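Local coordinates for FMN-dependent NADH:quinone oxidoreductase 1 (Bacillus anthracis, PDB 4M0C), which probably reduces quinones with NADH through a bound FMN, protecting against electrophilic quinone stress, and also cleaves the azo bond of aromatic azo compounds, at residues L8-H13 with Y98-P103; M144-A149 with E180-V185; I153-D158 with R186-A191. All blocks are in the same frame, centred on the assembly; numbering follows the deposited sequence.

Interaction 1 (L8-H13 with Y98-P103); sequences LIINAH and YVIVLP. With FMN (flavin mononucleotide), chain C.
His13, over one face of whose ring Pro103 CG sits in a CH-pi contact 4.0 Å from the centroid, donates from NE2 to FMN O3P at 2.6 Å, almost straight at 170°. Lys15 N bonds ND1, so the ring's rotation is held from two sides. The contact is a parallel strand pairing of the flavodoxin-like fold: residues 8-11 of strand 5-11 run beside 98-103, their axes 14° apart. The carbonyl O of Val99 accepts one hydrogen bond, from Ile10 N at 2.7 Å, supplemented by a weak CA-H...O contact from Ile9 CA at 3.4 Å. The ladder continues from Val101 N to Ile10 O (3.0 Å) and from Ala12 N to Val101 O (2.8 Å), the last bond reaching one residue beyond strand 5-11.

On the face of Ile10 and Ile100, the two isoleucines run alongside each other in the same direction. Each has CG1 anti to its carbonyl carbon, and Ile10 CD1 rests 4.0 Å from Ile100 CG1. Helix 111-120 covers this face through Tyr116 and Leu113, whereas Phe27 and Phe30 of helix 22-37 cover the opposite one, which carries Ile9, Val99 and Val101.

At the strand end, Asn11 ND2 donates to Val16 O, while OD1 of the same amide accepts from His13 N at 3.0 Å, an Asx turn with the donor above the amide carbonyl plane.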
loop_
_atom_site.group_PDB
_atom_site.type_symbol
_atom_site.label_atom_id
_atom_site.label_comp_id
_atom_site.label_asym_id
_atom_site.label_seq_id
_atom_site.Cartn_x
_atom_site.Cartn_y
_atom_site.Cartn_z
ATOM N N LEU A 8 13.685 1.442 17.059
ATOM C CA LEU A 8 13.835 1.199 15.623
ATOM C C LEU A 8 13.145 2.303 14.838
ATOM O O LEU A 8 11.948 2.519 14.987
ATOM C CB LEU A 8 13.238 -0.154 15.218
ATOM C CG LEU A 8 13.273 -0.459 13.721
ATOM C CD1 LEU A 8 14.716 -0.429 13.179
ATOM C CD2 LEU A 8 12.612 -1.803 13.421
ATOM N N ILE A 9 13.914 3.009 14.025
ATOM C CA ILE A 9 13.366 4.033 13.154
ATOM C C ILE A 9 13.086 3.421 11.781
ATOM O O ILE A 9 13.972 2.871 11.130
ATOM C CB ILE A 9 14.328 5.224 13.043
ATOM C CG1 ILE A 9 14.572 5.833 14.448
ATOM C CG2 ILE A 9 13.767 6.278 12.110
ATOM C CD1 ILE A 9 15.837 6.654 14.519
ATOM N N ILE A 10 11.833 3.487 11.361
ATOM C CA ILE A 10 11.436 2.933 10.085
ATOM C C ILE A 10 11.161 4.127 9.169
ATOM O O ILE A 10 10.083 4.727 9.198
ATOM C CB ILE A 10 10.192 2.041 10.247
ATOM C CG1 ILE A 10 10.506 0.846 11.159
ATOM C CG2 ILE A 10 9.653 1.591 8.899
ATOM C CD1 ILE A 10 9.266 0.269 11.860
ATOM N N ASN A 11 12.162 4.478 8.371
ATOM C CA ASN A 11 12.074 5.648 7.516
ATOM C C ASN A 11 11.472 5.288 6.160
ATOM O O ASN A 11 12.151 4.722 5.293
ATOM C CB ASN A 11 13.476 6.266 7.361
ATOM C CG ASN A 11 13.483 7.501 6.484
ATOM O OD1 ASN A 11 12.432 7.946 6.005
ATOM N ND2 ASN A 11 14.674 8.064 6.263
ATOM N N ALA A 12 10.206 5.640 5.964
ATOM C CA ALA A 12 9.505 5.315 4.716
ATOM C C ALA A 12 9.471 6.479 3.724
ATOM O O ALA A 12 8.573 6.548 2.869
ATOM C CB ALA A 12 8.086 4.840 5.005
ATOM N N HIS A 13 10.433 7.396 3.816
ATOM C CA HIS A 13 10.429 8.520 2.888
ATOM C C HIS A 13 11.389 8.264 1.736
ATOM O O HIS A 13 12.568 7.951 1.961
ATOM C CB HIS A 13 10.782 9.841 3.574
ATOM C CG HIS A 13 10.364 11.048 2.790
ATOM N ND1 HIS A 13 10.924 11.376 1.570
ATOM C CD2 HIS A 13 9.429 11.997 3.041
ATOM C CE1 HIS A 13 10.357 12.477 1.108
ATOM N NE2 HIS A 13 9.453 12.881 1.986
ATOM N N TYR A 98 9.214 2.187 18.335
ATOM C CA TYR A 98 9.245 2.294 16.879
ATOM C C TYR A 98 8.888 3.713 16.449
ATOM O O TYR A 98 7.973 4.329 17.004
ATOM C CB TYR A 98 8.234 1.336 16.254
ATOM C CG TYR A 98 8.375 -0.125 16.635
ATOM C CD1 TYR A 98 9.330 -0.935 16.038
ATOM C CD2 TYR A 98 7.525 -0.700 17.571
ATOM C CE1 TYR A 98 9.453 -2.284 16.387
ATOM C CE2 TYR A 98 7.637 -2.050 17.925
ATOM C CZ TYR A 98 8.593 -2.830 17.326
ATOM O OH TYR A 98 8.691 -4.160 17.670
ATOM N N VAL A 99 9.596 4.223 15.449
ATOM C CA VAL A 99 9.260 5.516 14.864
ATOM C C VAL A 99 9.139 5.346 13.350
ATOM O O VAL A 99 10.119 5.013 12.689
ATOM C CB VAL A 99 10.337 6.591 15.159
ATOM C CG1 VAL A 99 9.926 7.943 14.527
ATOM C CG2 VAL A 99 10.555 6.743 16.664
ATOM N N ILE A 100 7.937 5.557 12.816
ATOM C CA ILE A 100 7.705 5.494 11.375
ATOM C C ILE A 100 7.581 6.908 10.792
ATOM O O ILE A 100 6.806 7.741 11.293
ATOM C CB ILE A 100 6.434 4.662 11.046
ATOM C CG1 ILE A 100 6.601 3.219 11.541
ATOM C CG2 ILE A 100 6.147 4.671 9.543
ATOM C CD1 ILE A 100 5.358 2.346 11.323
ATOM N N VAL A 101 8.355 7.180 9.742
ATOM C CA VAL A 101 8.355 8.482 9.094
ATOM C C VAL A 101 7.842 8.301 7.672
ATOM O O VAL A 101 8.360 7.472 6.925
ATOM C CB VAL A 101 9.771 9.092 9.039
ATOM C CG1 VAL A 101 9.710 10.526 8.476
ATOM C CG2 VAL A 101 10.411 9.106 10.437
ATOM N N LEU A 102 6.820 9.060 7.289
ATOM C CA LEU A 102 6.296 8.946 5.931
ATOM C C LEU A 102 5.688 10.250 5.434
ATOM O O LEU A 102 5.136 11.024 6.216
ATOM C CB LEU A 102 5.248 7.831 5.844
ATOM C CG LEU A 102 3.870 8.073 6.475
ATOM C CD1 LEU A 102 2.837 7.116 5.897
ATOM C CD2 LEU A 102 3.933 7.885 7.974
ATOM N N PRO A 103 5.793 10.496 4.121
ATOM C CA PRO A 103 4.977 11.530 3.479
ATOM C C PRO A 103 3.641 10.885 3.116
ATOM O O PRO A 103 3.585 9.663 2.954
ATOM C CB PRO A 103 5.768 11.845 2.209
ATOM C CG PRO A 103 6.406 10.530 1.848
ATOM C CD PRO A 103 6.674 9.801 3.159
HETATM N N1 FMN C . -1.210 15.253 0.435
HETATM C C2 FMN C . -2.393 14.831 1.014
HETATM O O2 FMN C . -2.850 15.464 1.975
HETATM N N3 FMN C . -3.056 13.708 0.522
HETATM C C4 FMN C . -2.529 13.005 -0.548
HETATM O O4 FMN C . -3.108 12.003 -0.980
HETATM C C4A FMN C . -1.338 13.436 -1.137
HETATM N N5 FMN C . -0.795 12.763 -2.219
HETATM C C5A FMN C . 0.395 13.200 -2.783
HETATM C C6 FMN C . 0.951 12.513 -3.860
HETATM C C7 FMN C . 2.147 12.948 -4.426
HETATM C C7M FMN C . 2.722 12.187 -5.590
HETATM C C8 FMN C . 2.803 14.069 -3.922
HETATM C C8M FMN C . 4.092 14.535 -4.543
HETATM C C9 FMN C . 2.247 14.761 -2.847
HETATM C C9A FMN C . 1.047 14.322 -2.270
HETATM N N10 FMN C . 0.488 15.000 -1.199
HETATM C C10 FMN C . -0.688 14.562 -0.638
HETATM C "C1'" FMN C . 1.158 16.209 -0.605
HETATM C "C2'" FMN C . 2.243 15.750 0.375
HETATM O "O2'" FMN C . 1.716 14.907 1.391
HETATM C "C3'" FMN C . 2.868 16.974 1.016
HETATM O "O3'" FMN C . 3.597 17.661 0.019
HETATM C "C4'" FMN C . 3.793 16.580 2.153
HETATM O "O4'" FMN C . 4.306 17.755 2.752
HETATM C "C5'" FMN C . 4.970 15.746 1.659
HETATM O "O5'" FMN C . 5.771 15.409 2.773
HETATM P P FMN C . 7.366 15.614 2.723
HETATM O O1P FMN C . 7.603 17.097 2.653
HETATM O O2P FMN C . 7.992 15.034 3.981
HETATM O O3P FMN C . 7.910 14.944 1.483
#

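Interaction 2 (M144-A149 with E180-V185); sequences MLVIQA and EDYQIV. With FMN (flavin mononucleotide), chain C.
Selenomethionine Met144 and Tyr182, paired across two parallel strands, pack obliquely: the SE atom lies 5.1 Å from the ring centroid and 69° off its normal, a Met-aromatic contact. The same ring meets a second neighbour farther along, for Val146 CG2 comes within 3.8 Å of Tyr182 CE1. With CG anti to the backbone N (chi1 176°), Tyr182 lays its ring along strand 143-150, reaching Val146 as well as its own partner. The other branch, Val146 CG1, meets Ile184 CG1 at 4.1 Å, again obliquely.

On the opposite face, Leu145 CD1 touches Gln183 O at 3.7 Å and Val185 CG2 at 4.0 Å. Five backbone bonds join the strands, from Met144 N on Asp181 O to Gln148 N on Val185 O; the latter is essentially straight at 177°.

Strand 181-188 is the outermost of the five-stranded sheet within this chain, and its polar side chains bond to helices on both sides. Tyr182 OH reaches His167, while Asp181 forms a salt bridge with Arg212, which also bonds Gln183. The chemistry is therefore divided: apolar branches and backbone bonds join the two strands, and the polar ends tie this border to helices 165-177 and 195-214.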
loop_
_atom_site.group_PDB
_atom_site.type_symbol
_atom_site.label_atom_id
_atom_site.label_comp_id
_atom_site.label_asym_id
_atom_site.label_seq_id
_atom_site.Cartn_x
_atom_site.Cartn_y
_atom_site.Cartn_z
HETATM N N MSE A 144 4.781 3.037 19.598
HETATM C CA MSE A 144 5.023 3.528 18.254
HETATM C C MSE A 144 4.664 4.993 18.134
HETATM O O MSE A 144 3.672 5.469 18.714
HETATM C CB MSE A 144 4.213 2.745 17.247
HETATM C CG MSE A 144 4.486 3.211 15.812
HETATM SE SE MSE A 144 3.573 1.978 14.761
HETATM C CE MSE A 144 4.877 0.524 14.933
ATOM N N LEU A 145 5.502 5.700 17.389
ATOM C CA LEU A 145 5.263 7.074 17.016
ATOM C C LEU A 145 5.281 7.133 15.482
ATOM O O LEU A 145 6.244 6.675 14.822
ATOM C CB LEU A 145 6.350 7.960 17.608
ATOM C CG LEU A 145 6.431 9.370 17.007
ATOM C CD1 LEU A 145 5.212 10.178 17.469
ATOM C CD2 LEU A 145 7.721 10.036 17.452
ATOM N N VAL A 146 4.198 7.638 14.897
ATOM C CA VAL A 146 4.173 7.821 13.448
ATOM C C VAL A 146 4.315 9.321 13.147
ATOM O O VAL A 146 3.608 10.144 13.728
ATOM C CB VAL A 146 2.876 7.246 12.830
ATOM C CG1 VAL A 146 2.775 7.616 11.344
ATOM C CG2 VAL A 146 2.813 5.706 13.030
ATOM N N ILE A 147 5.256 9.677 12.279
ATOM C CA ILE A 147 5.398 11.065 11.836
ATOM C C ILE A 147 5.006 11.132 10.363
ATOM O O ILE A 147 5.681 10.550 9.505
ATOM C CB ILE A 147 6.831 11.571 11.997
ATOM C CG1 ILE A 147 7.213 11.596 13.486
ATOM C CG2 ILE A 147 7.005 12.987 11.353
ATOM C CD1 ILE A 147 8.711 11.878 13.714
ATOM N N GLN A 148 3.902 11.818 10.080
ATOM C CA GLN A 148 3.356 11.874 8.723
ATOM C C GLN A 148 3.149 13.314 8.292
ATOM O O GLN A 148 2.463 14.075 8.976
ATOM C CB GLN A 148 2.005 11.152 8.675
ATOM C CG GLN A 148 1.260 11.290 7.335
ATOM C CD GLN A 148 -0.156 10.728 7.402
ATOM O OE1 GLN A 148 -0.360 9.529 7.233
ATOM N NE2 GLN A 148 -1.139 11.598 7.650
ATOM N N ALA A 149 3.724 13.688 7.150
ATOM C CA ALA A 149 3.466 15.001 6.575
ATOM C C ALA A 149 2.425 14.825 5.480
ATOM O O ALA A 149 2.427 13.816 4.772
ATOM C CB ALA A 149 4.736 15.609 6.008
ATOM N N GLU A 180 -0.477 -1.087 21.368
ATOM C CA GLU A 180 -1.596 -0.224 21.686
ATOM C C GLU A 180 -1.151 1.180 22.109
ATOM O O GLU A 180 -1.958 2.112 22.115
ATOM C CB GLU A 180 -2.434 -0.864 22.801
ATOM C CG GLU A 180 -3.104 -2.169 22.394
ATOM C CD GLU A 180 -3.300 -3.118 23.562
ATOM O OE1 GLU A 180 -2.917 -4.304 23.425
ATOM O OE2 GLU A 180 -3.841 -2.688 24.609
ATOM N N ASP A 181 0.117 1.334 22.487
ATOM C CA ASP A 181 0.643 2.669 22.781
ATOM C C ASP A 181 1.093 3.262 21.442
ATOM O O ASP A 181 2.222 3.040 20.995
ATOM C CB ASP A 181 1.788 2.599 23.810
ATOM C CG ASP A 181 2.227 3.982 24.313
ATOM O OD1 ASP A 181 2.329 4.929 23.500
ATOM O OD2 ASP A 181 2.484 4.129 25.527
ATOM N N TYR A 182 0.190 4.008 20.803
ATOM C CA TYR A 182 0.391 4.509 19.450
ATOM C C TYR A 182 0.126 6.010 19.404
ATOM O O TYR A 182 -0.893 6.469 19.920
ATOM C CB TYR A 182 -0.606 3.800 18.529
ATOM C CG TYR A 182 -0.632 4.251 17.082
ATOM C CD1 TYR A 182 0.017 3.519 16.090
ATOM C CD2 TYR A 182 -1.351 5.379 16.697
ATOM C CE1 TYR A 182 -0.030 3.919 14.755
ATOM C CE2 TYR A 182 -1.396 5.780 15.374
ATOM C CZ TYR A 182 -0.740 5.051 14.408
ATOM O OH TYR A 182 -0.810 5.473 13.092
ATOM N N GLN A 183 1.018 6.772 18.762
ATOM C CA GLN A 183 0.794 8.213 18.549
ATOM C C GLN A 183 1.165 8.571 17.119
ATOM O O GLN A 183 2.209 8.125 16.597
ATOM C CB GLN A 183 1.625 9.068 19.519
ATOM C CG GLN A 183 1.568 10.585 19.195
ATOM C CD GLN A 183 2.331 11.441 20.199
ATOM O OE1 GLN A 183 3.004 10.919 21.090
ATOM N NE2 GLN A 183 2.227 12.759 20.057
ATOM N N ILE A 184 0.311 9.350 16.460
ATOM C CA ILE A 184 0.701 9.900 15.171
ATOM C C ILE A 184 0.841 11.410 15.303
ATOM O O ILE A 184 -0.009 12.066 15.902
ATOM C CB ILE A 184 -0.296 9.534 14.043
ATOM C CG1 ILE A 184 0.061 10.297 12.747
ATOM C CG2 ILE A 184 -1.729 9.831 14.501
ATOM C CD1 ILE A 184 -0.703 9.834 11.523
ATOM N N VAL A 185 1.938 11.951 14.781
ATOM C CA VAL A 185 2.102 13.385 14.698
ATOM C C VAL A 185 1.857 13.747 13.235
ATOM O O VAL A 185 2.564 13.264 12.339
ATOM C CB VAL A 185 3.516 13.823 15.146
ATOM C CG1 VAL A 185 3.818 15.236 14.666
ATOM C CG2 VAL A 185 3.652 13.722 16.670
HETATM N N1 FMN C . -1.210 15.253 0.435
HETATM C C2 FMN C . -2.393 14.831 1.014
HETATM O O2 FMN C . -2.850 15.464 1.975
HETATM N N3 FMN C . -3.056 13.708 0.522
HETATM C C4 FMN C . -2.529 13.005 -0.548
HETATM O O4 FMN C . -3.108 12.003 -0.980
HETATM C C4A FMN C . -1.338 13.436 -1.137
HETATM N N5 FMN C . -0.795 12.763 -2.219
HETATM C C5A FMN C . 0.395 13.200 -2.783
HETATM C C6 FMN C . 0.951 12.513 -3.860
HETATM C C7 FMN C . 2.147 12.948 -4.426
HETATM C C7M FMN C . 2.722 12.187 -5.590
HETATM C C8 FMN C . 2.803 14.069 -3.922
HETATM C C8M FMN C . 4.092 14.535 -4.543
HETATM C C9 FMN C . 2.247 14.761 -2.847
HETATM C C9A FMN C . 1.047 14.322 -2.270
HETATM N N10 FMN C . 0.488 15.000 -1.199
HETATM C C10 FMN C . -0.688 14.562 -0.638
HETATM C "C1'" FMN C . 1.158 16.209 -0.605
HETATM C "C2'" FMN C . 2.243 15.750 0.375
HETATM O "O2'" FMN C . 1.716 14.907 1.391
HETATM C "C3'" FMN C . 2.868 16.974 1.016
HETATM O "O3'" FMN C . 3.597 17.661 0.019
HETATM C "C4'" FMN C . 3.793 16.580 2.153
HETATM O "O4'" FMN C . 4.306 17.755 2.752
HETATM C "C5'" FMN C . 4.970 15.746 1.659
HETATM O "O5'" FMN C . 5.771 15.409 2.773
HETATM P P FMN C . 7.366 15.614 2.723
HETATM O O1P FMN C . 7.603 17.097 2.653
HETATM O O2P FMN C . 7.992 15.034 3.981
HETATM O O3P FMN C . 7.910 14.944 1.483
HETATM O O HOH W 1 3.374 5.913 21.306
#

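Interaction 3 (I153-D158 with R186-A191); sequences IYTNDD and RAQGTA. With FMN (flavin mononucleotide), chain C.
The amide of Gln188 reads two successive residues of the facing loop. Its OE1 accepts the N-H of Tyr154 at 2.8 Å, straight at 175° though the donor stands above the carbonyl plane, and its NE2 donates to Thr155 OG1 at 3.0 Å. These two bonds fix the rotation of the amide, which an extended chain beyond CG carries to the loop.

Packing is closest beside it: Ile153 crosses Gln188 at about a right angle, and Ile153 CG1 sits 3.6 Å from the CA of Gly189, a residue with positive phi (83°). The outer part is looser. Thr155 is exposed, and its CG2 merely approaches Arg186 CD at 4.0 Å; the charge of Arg186 is engaged by Glu164, in a salt bridge through NE.

Both segments reach the cofactor: Tyr154 OH donates to FMN O2 at 2.5 Å, with O2 in the plane of the Tyr154 ring, at its edge, and Thr190 OG1 bonds the ribityl O4' at 2.9 Å. The loop 153-158 thus leads from strand 143-150 to helix 159-163, which Asp158 N-caps, across the end of strand 181-188; Ala187 of the strand and Thr190 just beyond it pack on helices 22-37 and 195-214.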
loop_
_atom_site.group_PDB
_atom_site.type_symbol
_atom_site.label_atom_id
_atom_site.label_comp_id
_atom_site.label_asym_id
_atom_site.label_seq_id
_atom_site.Cartn_x
_atom_site.Cartn_y
_atom_site.Cartn_z
ATOM N N ILE A 153 -5.528 18.558 5.447
ATOM C CA ILE A 153 -5.773 18.464 6.885
ATOM C C ILE A 153 -6.780 17.340 7.182
ATOM O O ILE A 153 -7.856 17.285 6.580
ATOM C CB ILE A 153 -6.257 19.828 7.451
ATOM C CG1 ILE A 153 -5.142 20.876 7.313
ATOM C CG2 ILE A 153 -6.686 19.685 8.897
ATOM C CD1 ILE A 153 -5.597 22.318 7.486
ATOM N N TYR A 154 -6.426 16.447 8.105
ATOM C CA TYR A 154 -7.209 15.230 8.348
ATOM C C TYR A 154 -7.920 15.164 9.692
ATOM O O TYR A 154 -8.454 14.122 10.069
ATOM C CB TYR A 154 -6.323 13.999 8.135
ATOM C CG TYR A 154 -5.873 13.947 6.704
ATOM C CD1 TYR A 154 -6.624 13.275 5.750
ATOM C CD2 TYR A 154 -4.740 14.636 6.287
ATOM C CE1 TYR A 154 -6.235 13.253 4.425
ATOM C CE2 TYR A 154 -4.347 14.625 4.965
ATOM C CZ TYR A 154 -5.099 13.935 4.043
ATOM O OH TYR A 154 -4.721 13.925 2.728
ATOM N N THR A 155 -7.960 16.288 10.396
ATOM C CA THR A 155 -8.555 16.323 11.727
ATOM C C THR A 155 -9.818 17.170 11.803
ATOM O O THR A 155 -10.223 17.573 12.891
ATOM C CB THR A 155 -7.555 16.836 12.787
ATOM O OG1 THR A 155 -7.089 18.141 12.416
ATOM C CG2 THR A 155 -6.372 15.875 12.919
ATOM N N ASN A 156 -10.438 17.434 10.657
ATOM C CA ASN A 156 -11.680 18.212 10.627
ATOM C C ASN A 156 -12.913 17.336 10.459
ATOM O O ASN A 156 -13.987 17.846 10.133
ATOM C CB ASN A 156 -11.660 19.237 9.491
ATOM C CG ASN A 156 -10.644 20.341 9.708
ATOM O OD1 ASN A 156 -10.449 20.814 10.832
ATOM N ND2 ASN A 156 -9.994 20.770 8.623
ATOM N N ASP A 157 -12.745 16.028 10.662
ATOM C CA ASP A 157 -13.822 15.038 10.509
ATOM C C ASP A 157 -14.690 15.244 9.264
ATOM O O ASP A 157 -15.889 15.516 9.361
ATOM C CB ASP A 157 -14.680 14.950 11.778
ATOM C CG ASP A 157 -13.905 14.390 12.964
ATOM O OD1 ASP A 157 -12.813 13.812 12.742
ATOM O OD2 ASP A 157 -14.389 14.520 14.112
ATOM N N ASP A 158 -14.061 15.116 8.097
ATOM C CA ASP A 158 -14.734 15.273 6.812
ATOM C C ASP A 158 -14.322 14.134 5.871
ATOM O O ASP A 158 -13.843 13.082 6.324
ATOM C CB ASP A 158 -14.403 16.639 6.192
ATOM C CG ASP A 158 -12.895 16.893 6.082
ATOM O OD1 ASP A 158 -12.093 15.959 6.297
ATOM O OD2 ASP A 158 -12.502 18.036 5.765
ATOM N N ARG A 186 0.835 14.560 12.978
ATOM C CA ARG A 186 0.529 14.923 11.594
ATOM C C ARG A 186 1.073 16.316 11.297
ATOM O O ARG A 186 0.535 17.307 11.772
ATOM C CB ARG A 186 -0.984 14.913 11.347
ATOM C CG ARG A 186 -1.681 13.574 11.539
ATOM C CD ARG A 186 -3.193 13.789 11.554
ATOM N NE ARG A 186 -3.951 12.548 11.466
ATOM C CZ ARG A 186 -4.502 11.926 12.506
ATOM N NH1 ARG A 186 -4.380 12.424 13.731
ATOM N NH2 ARG A 186 -5.167 10.793 12.319
ATOM N N ALA A 187 2.148 16.397 10.523
ATOM C CA ALA A 187 2.596 17.689 10.010
ATOM C C ALA A 187 1.697 17.962 8.806
ATOM O O ALA A 187 2.110 17.770 7.650
ATOM C CB ALA A 187 4.063 17.625 9.594
ATOM N N GLN A 188 0.465 18.390 9.081
ATOM C CA GLN A 188 -0.578 18.421 8.057
ATOM C C GLN A 188 -0.892 19.838 7.552
ATOM O O GLN A 188 -0.629 20.838 8.232
ATOM C CB GLN A 188 -1.854 17.785 8.608
ATOM C CG GLN A 188 -2.418 18.540 9.822
ATOM C CD GLN A 188 -3.691 17.913 10.341
ATOM O OE1 GLN A 188 -4.199 16.959 9.752
ATOM N NE2 GLN A 188 -4.214 18.435 11.447
ATOM N N GLY A 189 -1.455 19.917 6.349
ATOM C CA GLY A 189 -1.843 21.195 5.785
ATOM C C GLY A 189 -0.697 21.927 5.119
ATOM O O GLY A 189 -0.744 23.148 4.977
ATOM N N THR A 190 0.329 21.194 4.696
ATOM C CA THR A 190 1.462 21.830 4.019
ATOM C C THR A 190 1.041 22.562 2.745
ATOM O O THR A 190 1.728 23.471 2.299
ATOM C CB THR A 190 2.624 20.840 3.731
ATOM O OG1 THR A 190 2.189 19.800 2.842
ATOM C CG2 THR A 190 3.134 20.218 5.037
ATOM N N ALA A 191 -0.096 22.184 2.168
ATOM C CA ALA A 191 -0.584 22.849 0.954
ATOM C C ALA A 191 -1.559 24.000 1.253
ATOM O O ALA A 191 -2.013 24.711 0.343
ATOM C CB ALA A 191 -1.222 21.832 0.018
HETATM N N1 FMN C . -1.210 15.253 0.435
HETATM C C2 FMN C . -2.393 14.831 1.014
HETATM O O2 FMN C . -2.850 15.464 1.975
HETATM N N3 FMN C . -3.056 13.708 0.522
HETATM C C4 FMN C . -2.529 13.005 -0.548
HETATM O O4 FMN C . -3.108 12.003 -0.980
HETATM C C4A FMN C . -1.338 13.436 -1.137
HETATM N N5 FMN C . -0.795 12.763 -2.219
HETATM C C5A FMN C . 0.395 13.200 -2.783
HETATM C C6 FMN C . 0.951 12.513 -3.860
HETATM C C7 FMN C . 2.147 12.948 -4.426
HETATM C C7M FMN C . 2.722 12.187 -5.590
HETATM C C8 FMN C . 2.803 14.069 -3.922
HETATM C C8M FMN C . 4.092 14.535 -4.543
HETATM C C9 FMN C . 2.247 14.761 -2.847
HETATM C C9A FMN C . 1.047 14.322 -2.270
HETATM N N10 FMN C . 0.488 15.000 -1.199
HETATM C C10 FMN C . -0.688 14.562 -0.638
HETATM C "C1'" FMN C . 1.158 16.209 -0.605
HETATM C "C2'" FMN C . 2.243 15.750 0.375
HETATM O "O2'" FMN C . 1.716 14.907 1.391
HETATM C "C3'" FMN C . 2.868 16.974 1.016
HETATM O "O3'" FMN C . 3.597 17.661 0.019
HETATM C "C4'" FMN C . 3.793 16.580 2.153
HETATM O "O4'" FMN C . 4.306 17.755 2.752
HETATM C "C5'" FMN C . 4.970 15.746 1.659
HETATM O "O5'" FMN C . 5.771 15.409 2.773
HETATM P P FMN C . 7.366 15.614 2.723
HETATM O O1P FMN C . 7.603 17.097 2.653
HETATM O O2P FMN C . 7.992 15.034 3.981
HETATM O O3P FMN C . 7.910 14.944 1.483
#

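In the fold
From the N terminus, strand 5-11 is followed by helix 22-37, strand 42-48 and helices 59-70 and 76-93 before strand 97-103 returns beside it, closing the 84-residue span of interaction 1. Interaction 2 opens only later, so the two are in series, but they share the sheet: Ile147 N lies 2.7 Å from Ile100 O, a probable hydrogen bond between neighbouring strands. Interactions 2 and 3 cross, since 153-158 falls between 144-149 and 180-185, and 186-191 takes in the last residues of strand 181-188 and the turn after them. Gln148 O and Ala187 N, 2.8 Å apart, probably bond where they meet. Interactions 1 and 3 do not touch, yet all three reach FMN.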